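Local coordinates for protein pyridoxal kinase (Lactobacillus plantarum, PDB 3H74) that probably catalyses the ATP-dependent phosphorylation of pyridoxal to pyridoxal 5'-phosphate, as a pyridoxal kinase of the ribokinase clan, at residues A[63-68]-A[93-98]; A[143-148]-A[160-165]; A[189-194]-A[233-238]. One frame throughout, in Å; residues are numbered along the deposited sequence.

Interaction 1 of 3, residues A[63-68]-A[93-98]; sequences QVFAHW and TTYLEQ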
# COMPACT_ATOMS: atom_id res chain seq x y z
N GLN A 63 13.28 -17.13 8.15
CA GLN A 63 14.72 -17.26 7.95
C GLN A 63 15.37 -15.95 7.52
O GLN A 63 16.49 -15.64 7.92
CB GLN A 63 15.01 -18.33 6.91
CG GLN A 63 14.41 -19.69 7.21
CD GLN A 63 14.80 -20.69 6.16
OE1 GLN A 63 15.98 -20.89 5.89
NE2 GLN A 63 13.80 -21.31 5.54
N VAL A 64 14.67 -15.21 6.66
CA VAL A 64 15.13 -13.87 6.26
C VAL A 64 15.27 -12.97 7.48
O VAL A 64 16.32 -12.38 7.70
CB VAL A 64 14.17 -13.22 5.24
CG1 VAL A 64 14.61 -11.80 4.92
CG2 VAL A 64 14.12 -14.04 3.96
N PHE A 65 14.22 -12.89 8.29
CA PHE A 65 14.25 -12.03 9.46
C PHE A 65 15.31 -12.47 10.46
O PHE A 65 16.00 -11.63 11.04
CB PHE A 65 12.88 -11.97 10.13
CG PHE A 65 11.80 -11.34 9.26
CD1 PHE A 65 12.09 -10.26 8.43
CD2 PHE A 65 10.50 -11.83 9.30
CE1 PHE A 65 11.09 -9.68 7.63
CE2 PHE A 65 9.51 -11.25 8.51
CZ PHE A 65 9.81 -10.18 7.67
N ALA A 66 15.47 -13.79 10.63
CA ALA A 66 16.52 -14.30 11.52
C ALA A 66 17.90 -13.91 11.01
O ALA A 66 18.78 -13.49 11.78
CB ALA A 66 16.41 -15.80 11.64
N HIS A 67 18.11 -14.03 9.70
CA HIS A 67 19.38 -13.64 9.12
C HIS A 67 19.66 -12.15 9.29
O HIS A 67 20.74 -11.75 9.73
CB HIS A 67 19.47 -14.05 7.64
CG HIS A 67 20.74 -13.63 7.00
ND1 HIS A 67 20.84 -13.24 5.68
CD2 HIS A 67 21.99 -13.53 7.51
CE1 HIS A 67 22.09 -12.93 5.41
NE2 HIS A 67 22.81 -13.09 6.50
N TRP A 68 18.69 -11.31 8.91
CA TRP A 68 18.87 -9.88 9.06
C TRP A 68 19.18 -9.49 10.51
O TRP A 68 20.00 -8.62 10.75
CB TRP A 68 17.65 -9.13 8.57
CG TRP A 68 17.41 -9.20 7.08
CD1 TRP A 68 18.26 -9.69 6.13
CD2 TRP A 68 16.26 -8.72 6.40
NE1 TRP A 68 17.69 -9.56 4.88
CE2 TRP A 68 16.47 -8.96 5.02
CE3 TRP A 68 15.06 -8.12 6.82
CZ2 TRP A 68 15.51 -8.61 4.06
CZ3 TRP A 68 14.12 -7.78 5.86
CH2 TRP A 68 14.35 -8.02 4.49
N THR A 93 4.97 -8.62 11.89
CA THR A 93 4.63 -7.77 13.03
C THR A 93 5.75 -7.76 14.08
O THR A 93 6.19 -6.70 14.52
CB THR A 93 3.28 -8.19 13.68
OG1 THR A 93 2.23 -8.10 12.71
CG2 THR A 93 2.94 -7.29 14.87
N THR A 94 6.24 -8.94 14.45
CA THR A 94 7.27 -9.00 15.49
C THR A 94 8.63 -8.50 14.99
O THR A 94 9.37 -7.87 15.74
CB THR A 94 7.42 -10.40 16.10
OG1 THR A 94 7.97 -11.28 15.12
CG2 THR A 94 6.08 -10.93 16.61
N TYR A 95 8.94 -8.76 13.72
CA TYR A 95 10.19 -8.25 13.15
C TYR A 95 10.22 -6.72 13.18
O TYR A 95 11.22 -6.11 13.59
CB TYR A 95 10.46 -8.77 11.73
CG TYR A 95 11.76 -8.23 11.23
CD1 TYR A 95 12.97 -8.70 11.75
CD2 TYR A 95 11.81 -7.20 10.28
CE1 TYR A 95 14.17 -8.20 11.32
CE2 TYR A 95 13.02 -6.69 9.85
CZ TYR A 95 14.20 -7.19 10.38
OH TYR A 95 15.39 -6.67 9.96
N LEU A 96 9.12 -6.10 12.77
CA LEU A 96 9.03 -4.64 12.77
C LEU A 96 9.19 -4.07 14.18
O LEU A 96 9.84 -3.03 14.37
CB LEU A 96 7.71 -4.18 12.15
CG LEU A 96 7.52 -4.51 10.67
CD1 LEU A 96 6.07 -4.22 10.27
CD2 LEU A 96 8.51 -3.78 9.77
N GLU A 97 8.62 -4.76 15.16
CA GLU A 97 8.71 -4.37 16.57
C GLU A 97 10.16 -4.39 17.09
O GLU A 97 10.50 -3.62 18.00
CB GLU A 97 7.80 -5.25 17.42
CG GLU A 97 7.72 -4.88 18.92
CD GLU A 97 7.39 -3.41 19.18
OE1 GLU A 97 6.39 -2.90 18.63
OE2 GLU A 97 8.14 -2.78 19.95
N GLN A 98 11.00 -5.26 16.52
CA GLN A 98 12.42 -5.33 16.87
C GLN A 98 13.19 -4.11 16.37
O GLN A 98 14.27 -3.80 16.86
CB GLN A 98 13.10 -6.56 16.26
CG GLN A 98 12.67 -7.91 16.77
CD GLN A 98 13.31 -9.04 15.97
OE1 GLN A 98 12.80 -10.16 15.95
NE2 GLN A 98 14.42 -8.75 15.30

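Interaction 2 of 3, residues A[143-148]-A[160-165]; sequences TEAALL and EVILPA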
# COMPACT_ATOMS: atom_id res chain seq x y z
N THR A 143 -13.75 -0.83 1.50
CA THR A 143 -14.03 -2.19 1.94
C THR A 143 -13.18 -2.56 3.16
O THR A 143 -13.68 -3.09 4.16
CB THR A 143 -13.78 -3.21 0.80
OG1 THR A 143 -14.62 -2.90 -0.32
CG2 THR A 143 -14.07 -4.63 1.25
N GLU A 144 -11.89 -2.27 3.07
CA GLU A 144 -10.95 -2.58 4.12
C GLU A 144 -11.21 -1.78 5.39
O GLU A 144 -11.04 -2.29 6.50
CB GLU A 144 -9.52 -2.39 3.61
CG GLU A 144 -9.17 -3.45 2.59
CD GLU A 144 -8.13 -3.04 1.56
OE1 GLU A 144 -7.72 -1.86 1.52
OE2 GLU A 144 -7.75 -3.94 0.78
N ALA A 145 -11.62 -0.53 5.24
CA ALA A 145 -11.96 0.30 6.41
C ALA A 145 -13.05 -0.35 7.25
O ALA A 145 -12.94 -0.45 8.48
CB ALA A 145 -12.38 1.68 5.96
N ALA A 146 -14.11 -0.80 6.57
CA ALA A 146 -15.23 -1.48 7.22
C ALA A 146 -14.82 -2.82 7.83
O ALA A 146 -15.19 -3.14 8.97
CB ALA A 146 -16.38 -1.66 6.25
N LEU A 147 -14.05 -3.61 7.09
CA LEU A 147 -13.56 -4.89 7.63
C LEU A 147 -12.76 -4.68 8.91
O LEU A 147 -12.93 -5.41 9.89
CB LEU A 147 -12.74 -5.65 6.59
CG LEU A 147 -13.54 -6.29 5.47
CD1 LEU A 147 -12.59 -6.60 4.32
CD2 LEU A 147 -14.28 -7.55 5.92
N LEU A 148 -11.89 -3.68 8.91
CA LEU A 148 -11.01 -3.44 10.06
C LEU A 148 -11.77 -2.97 11.30
O LEU A 148 -11.43 -3.35 12.42
CB LEU A 148 -9.89 -2.46 9.72
CG LEU A 148 -8.84 -2.99 8.75
CD1 LEU A 148 -7.96 -1.84 8.29
CD2 LEU A 148 -8.00 -4.09 9.37
N GLU A 160 -17.08 10.68 9.34
CA GLU A 160 -17.07 11.19 10.72
C GLU A 160 -17.19 10.06 11.75
O GLU A 160 -16.84 10.25 12.92
CB GLU A 160 -18.20 12.21 10.93
CG GLU A 160 -18.23 13.36 9.91
CD GLU A 160 -17.22 14.45 10.19
OE1 GLU A 160 -16.63 14.47 11.30
OE2 GLU A 160 -17.00 15.30 9.30
N VAL A 161 -17.69 8.90 11.33
CA VAL A 161 -17.82 7.74 12.21
C VAL A 161 -16.70 6.71 11.98
O VAL A 161 -16.06 6.26 12.93
CB VAL A 161 -19.23 7.08 12.10
CG1 VAL A 161 -19.30 5.80 12.91
CG2 VAL A 161 -20.32 8.05 12.55
N ILE A 162 -16.46 6.37 10.71
CA ILE A 162 -15.50 5.30 10.39
C ILE A 162 -14.03 5.69 10.61
O ILE A 162 -13.25 4.89 11.12
CB ILE A 162 -15.76 4.68 8.97
CG1 ILE A 162 -14.98 3.38 8.79
CG2 ILE A 162 -15.49 5.67 7.84
CD1 ILE A 162 -15.58 2.43 7.75
N LEU A 163 -13.67 6.93 10.30
CA LEU A 163 -12.28 7.36 10.50
C LEU A 163 -11.87 7.36 11.99
O LEU A 163 -10.85 6.78 12.33
CB LEU A 163 -11.97 8.69 9.81
CG LEU A 163 -11.94 8.70 8.27
CD1 LEU A 163 -11.84 10.12 7.74
CD2 LEU A 163 -10.80 7.85 7.73
N PRO A 164 -12.66 7.99 12.90
CA PRO A 164 -12.31 7.87 14.32
C PRO A 164 -12.24 6.43 14.84
O PRO A 164 -11.36 6.10 15.63
CB PRO A 164 -13.42 8.65 15.03
CG PRO A 164 -13.89 9.62 14.02
CD PRO A 164 -13.83 8.87 12.71
N ALA A 165 -13.16 5.57 14.38
CA ALA A 165 -13.16 4.17 14.80
C ALA A 165 -11.89 3.45 14.33
O ALA A 165 -11.26 2.73 15.11
CB ALA A 165 -14.39 3.46 14.29

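Interaction 3 of 3, residues A[189-194]-A[233-238]; sequences CAWLDE and PTLARA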
# COMPACT_ATOMS: atom_id res chain seq x y z
N CYS A 189 -8.24 10.64 -1.18
CA CYS A 189 -7.96 10.20 0.18
C CYS A 189 -8.67 11.07 1.20
O CYS A 189 -8.72 12.29 1.08
CB CYS A 189 -6.45 10.27 0.42
SG CYS A 189 -5.47 9.09 -0.55
N ALA A 190 -9.20 10.41 2.23
CA ALA A 190 -9.78 11.12 3.36
C ALA A 190 -9.10 10.69 4.64
O ALA A 190 -8.76 9.52 4.81
CB ALA A 190 -11.27 10.84 3.45
N TRP A 191 -8.90 11.65 5.54
CA TRP A 191 -8.22 11.40 6.81
C TRP A 191 -8.62 12.47 7.82
O TRP A 191 -9.22 13.49 7.46
CB TRP A 191 -6.70 11.37 6.60
CG TRP A 191 -6.09 12.73 6.42
CD1 TRP A 191 -5.39 13.43 7.36
CD2 TRP A 191 -6.12 13.54 5.24
NE1 TRP A 191 -5.00 14.63 6.84
CE2 TRP A 191 -5.43 14.73 5.54
CE3 TRP A 191 -6.66 13.39 3.95
CZ2 TRP A 191 -5.25 15.76 4.62
CZ3 TRP A 191 -6.49 14.42 3.03
CH2 TRP A 191 -5.79 15.58 3.37
N LEU A 192 -8.27 12.24 9.09
CA LEU A 192 -8.53 13.21 10.14
C LEU A 192 -7.31 14.08 10.38
O LEU A 192 -6.20 13.56 10.53
CB LEU A 192 -8.91 12.51 11.45
CG LEU A 192 -10.19 11.67 11.49
CD1 LEU A 192 -10.27 10.91 12.80
CD2 LEU A 192 -11.45 12.51 11.27
N ASP A 193 -7.49 15.37 10.42
CA ASP A 193 -6.46 16.28 10.84
C ASP A 193 -6.29 16.26 12.35
O ASP A 193 -7.01 15.59 13.04
CB ASP A 193 -6.67 17.71 10.27
CG ASP A 193 -7.85 18.46 10.87
OD1 ASP A 193 -8.39 18.07 11.83
OD2 ASP A 193 -8.19 19.43 10.24
N GLU A 194 -5.32 17.01 12.84
CA GLU A 194 -5.04 17.05 14.25
C GLU A 194 -6.21 17.49 15.13
O GLU A 194 -6.29 17.12 16.27
CB GLU A 194 -3.89 17.97 14.48
CG GLU A 194 -2.64 17.41 14.10
CD GLU A 194 -1.57 17.79 15.11
OE1 GLU A 194 -1.72 18.85 15.71
OE2 GLU A 194 -0.70 16.96 15.40
N PRO A 233 0.20 17.57 2.36
CA PRO A 233 0.79 17.75 1.02
C PRO A 233 1.26 16.45 0.36
O PRO A 233 1.23 16.34 -0.87
CB PRO A 233 1.97 18.70 1.27
CG PRO A 233 2.31 18.53 2.71
CD PRO A 233 1.00 18.25 3.40
N THR A 234 1.68 15.46 1.16
CA THR A 234 2.01 14.13 0.64
C THR A 234 0.80 13.52 -0.08
O THR A 234 0.93 13.02 -1.21
CB THR A 234 2.47 13.18 1.76
OG1 THR A 234 3.77 13.58 2.21
CG2 THR A 234 2.55 11.74 1.26
N LEU A 235 -0.36 13.55 0.57
CA LEU A 235 -1.54 12.95 -0.02
C LEU A 235 -1.98 13.69 -1.27
O LEU A 235 -2.38 13.07 -2.25
CB LEU A 235 -2.68 12.85 1.00
CG LEU A 235 -2.40 11.95 2.20
CD1 LEU A 235 -3.57 12.00 3.17
CD2 LEU A 235 -2.10 10.50 1.78
N ALA A 236 -1.89 15.02 -1.25
CA ALA A 236 -2.22 15.82 -2.42
C ALA A 236 -1.33 15.45 -3.60
O ALA A 236 -1.82 15.18 -4.70
CB ALA A 236 -2.13 17.31 -2.09
N ARG A 237 -0.02 15.40 -3.37
CA ARG A 237 0.92 15.07 -4.44
C ARG A 237 0.74 13.64 -4.93
O ARG A 237 0.74 13.38 -6.14
CB ARG A 237 2.36 15.30 -4.00
CG ARG A 237 3.41 14.86 -5.02
CD ARG A 237 4.78 15.32 -4.59
NE ARG A 237 4.97 16.72 -4.94
CZ ARG A 237 5.66 17.61 -4.22
NH1 ARG A 237 5.77 18.86 -4.66
NH2 ARG A 237 6.24 17.26 -3.08
N ALA A 238 0.56 12.70 -3.99
CA ALA A 238 0.41 11.29 -4.36
C ALA A 238 -0.82 11.08 -5.24
O ALA A 238 -0.76 10.34 -6.23
CB ALA A 238 0.35 10.42 -3.13

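Interaction 1 of 3, residues A[63-68]-A[93-98]
Phe65 and Tyr95 lie against each other as an offset stack: their ring centroids are 4.4 Å apart and the planes differ by only 11°. The shift between the rings is plain from which atoms meet. Phe65 CD1, not the ring centre, sits over one face of Tyr95, 3.5 Å from Tyr95 CG, whereas the centre of the Phe65 ring is taken by a methylene. Tyr95 CB stands over that centre, 3.8 Å from the Phe65 centroid, which makes a CH-pi contact beside the stack. Tyr95 CG is anti to its own backbone N (chi1 -179°), and this carries the ring across to helix 61-70.

These helices, 61-70 and 86-98, belong to the alpha/beta core of the ribokinase fold, where helices pack on a largely parallel central sheet. Phe65 and Trp68 both also touch Leu37 of strand 32-42, and Phe75 meets Tyr95 and Trp68, so the aromatic cluster is bordered by that strand through Leu37 and by a loop through Phe75.

The second aromatic pair is of another kind. The six-membered ring of Trp68 and the Tyr95 ring are oblique, with planes at 57°. Tyr95 OH comes to the edge of the indole, near its plane, 3.5 Å from Trp68 CE3, and also meets Trp68 CB at 3.6 Å. The carbon-to-carbon approach between Trp68 CE3 and Tyr95 CZ is 3.8 Å.

No hydrogen bond joins the two segments; the nearest CA atoms, of Phe65 and Tyr95, are 6.7 Å apart. Main chain is touched where Tyr95 CE1 lies 3.9 Å from Phe65 O.

Interaction 2 of 3, residues A[143-148]-A[160-165]
Ile162 reaches helix 142-149 with a single methyl group, CD1, which packs 3.7 Å from Ala145 CB. The same methyl lies 4.4 Å from Ala146 CB, so the apolar contact spans two successive alanines. With CG1 anti to the backbone N (chi1 -167°) and CD1 continuing the chain in an extended form (chi2 156°), the isoleucine projects its longer branch toward helix 142-149.

The methyl also meets main chain: Ile162 CD1 is 3.7 Å from Ala146 N, a van der Waals approach consistent with the short side chains there. The nearest CA atoms, Ala145 CA and Ile162 CA, are 7.3 Å apart.

Within the ribokinase-like fold, this contact pairs two helices that follow one another in the chain, 142-149 and 159-167. Ile178 of strand 178-183 touches both Ala145 and Ile162, while Leu166, a turn further along helix 159-167, also packs on Ala145.

Polar bonding across the segments is absent, and only 95 Å² is buried between them, both sides summed. Helix 159-167 is kinked at Pro164, whose N makes no bond to the preceding turn.

Interaction 3 of 3, residues A[189-194]-A[233-238]
Leu235 of helix 231-251 extends toward strand 186-192 and touches Trp191 and Cys189 with its two methyl groups. From CB, which points at the strand, the chain runs to CG, set anti to the carbonyl carbon (chi1 -63°). Neither CB nor CG meets the strand segment within 4.2 Å; contact begins at the branch. CD1 goes over one face of the Trp191 indole, 3.5 Å above its plane and offset toward the rim. It is 3.5 Å from Trp191 CE3 and 3.6 Å from Trp191 CD2, with Trp191 CZ3 a little further away at 3.8 Å. Relative to the six-membered ring, Leu235 CD1 stands 3.7 Å from the centroid and 20° off the normal, which identifies a CH-pi contact over the face. The other methyl, CD2, turns to Cys189 and lies 4.3 Å from Cys189 SG, a looser apolar approach.

Cys189 and Trp191 alternate with Ala190 along the middle strand of a three-stranded antiparallel sheet, which explains why both point to the helix while Ala190 CB points away. Val177 and Cys201 also touch Leu235 and Trp191, and Ile221 of helix 213-226 packs on Leu235.

With no hydrogen bond or charged pair between 189-194 and 233-238, the contact of these two segments rests on dispersion and the weak attraction of a methyl group to an indole pi face.

Interactions 2 and 3 form a continuous packed region, their centres 16 Å apart, whereas interaction 1 stands apart, 29 Å from interaction 2 and 30 Å from interaction 3, centre to centre. The join is made by Leu163, whose CB points away from segment 143-148: Leu163 CB lies 3.9 Å from Leu192 CG, and Leu163 CD1 is 4.0 Å from Trp191 CA. Pro164 N approaches Leu192 CD1 at 3.8 Å. Strand 186-192 thus has helix 159-167 on one face and helix 231-251 on the other. Interaction 1 packs beside strand 32-42 of the central sheet instead. No hydrogen bond crosses any of the three contacts.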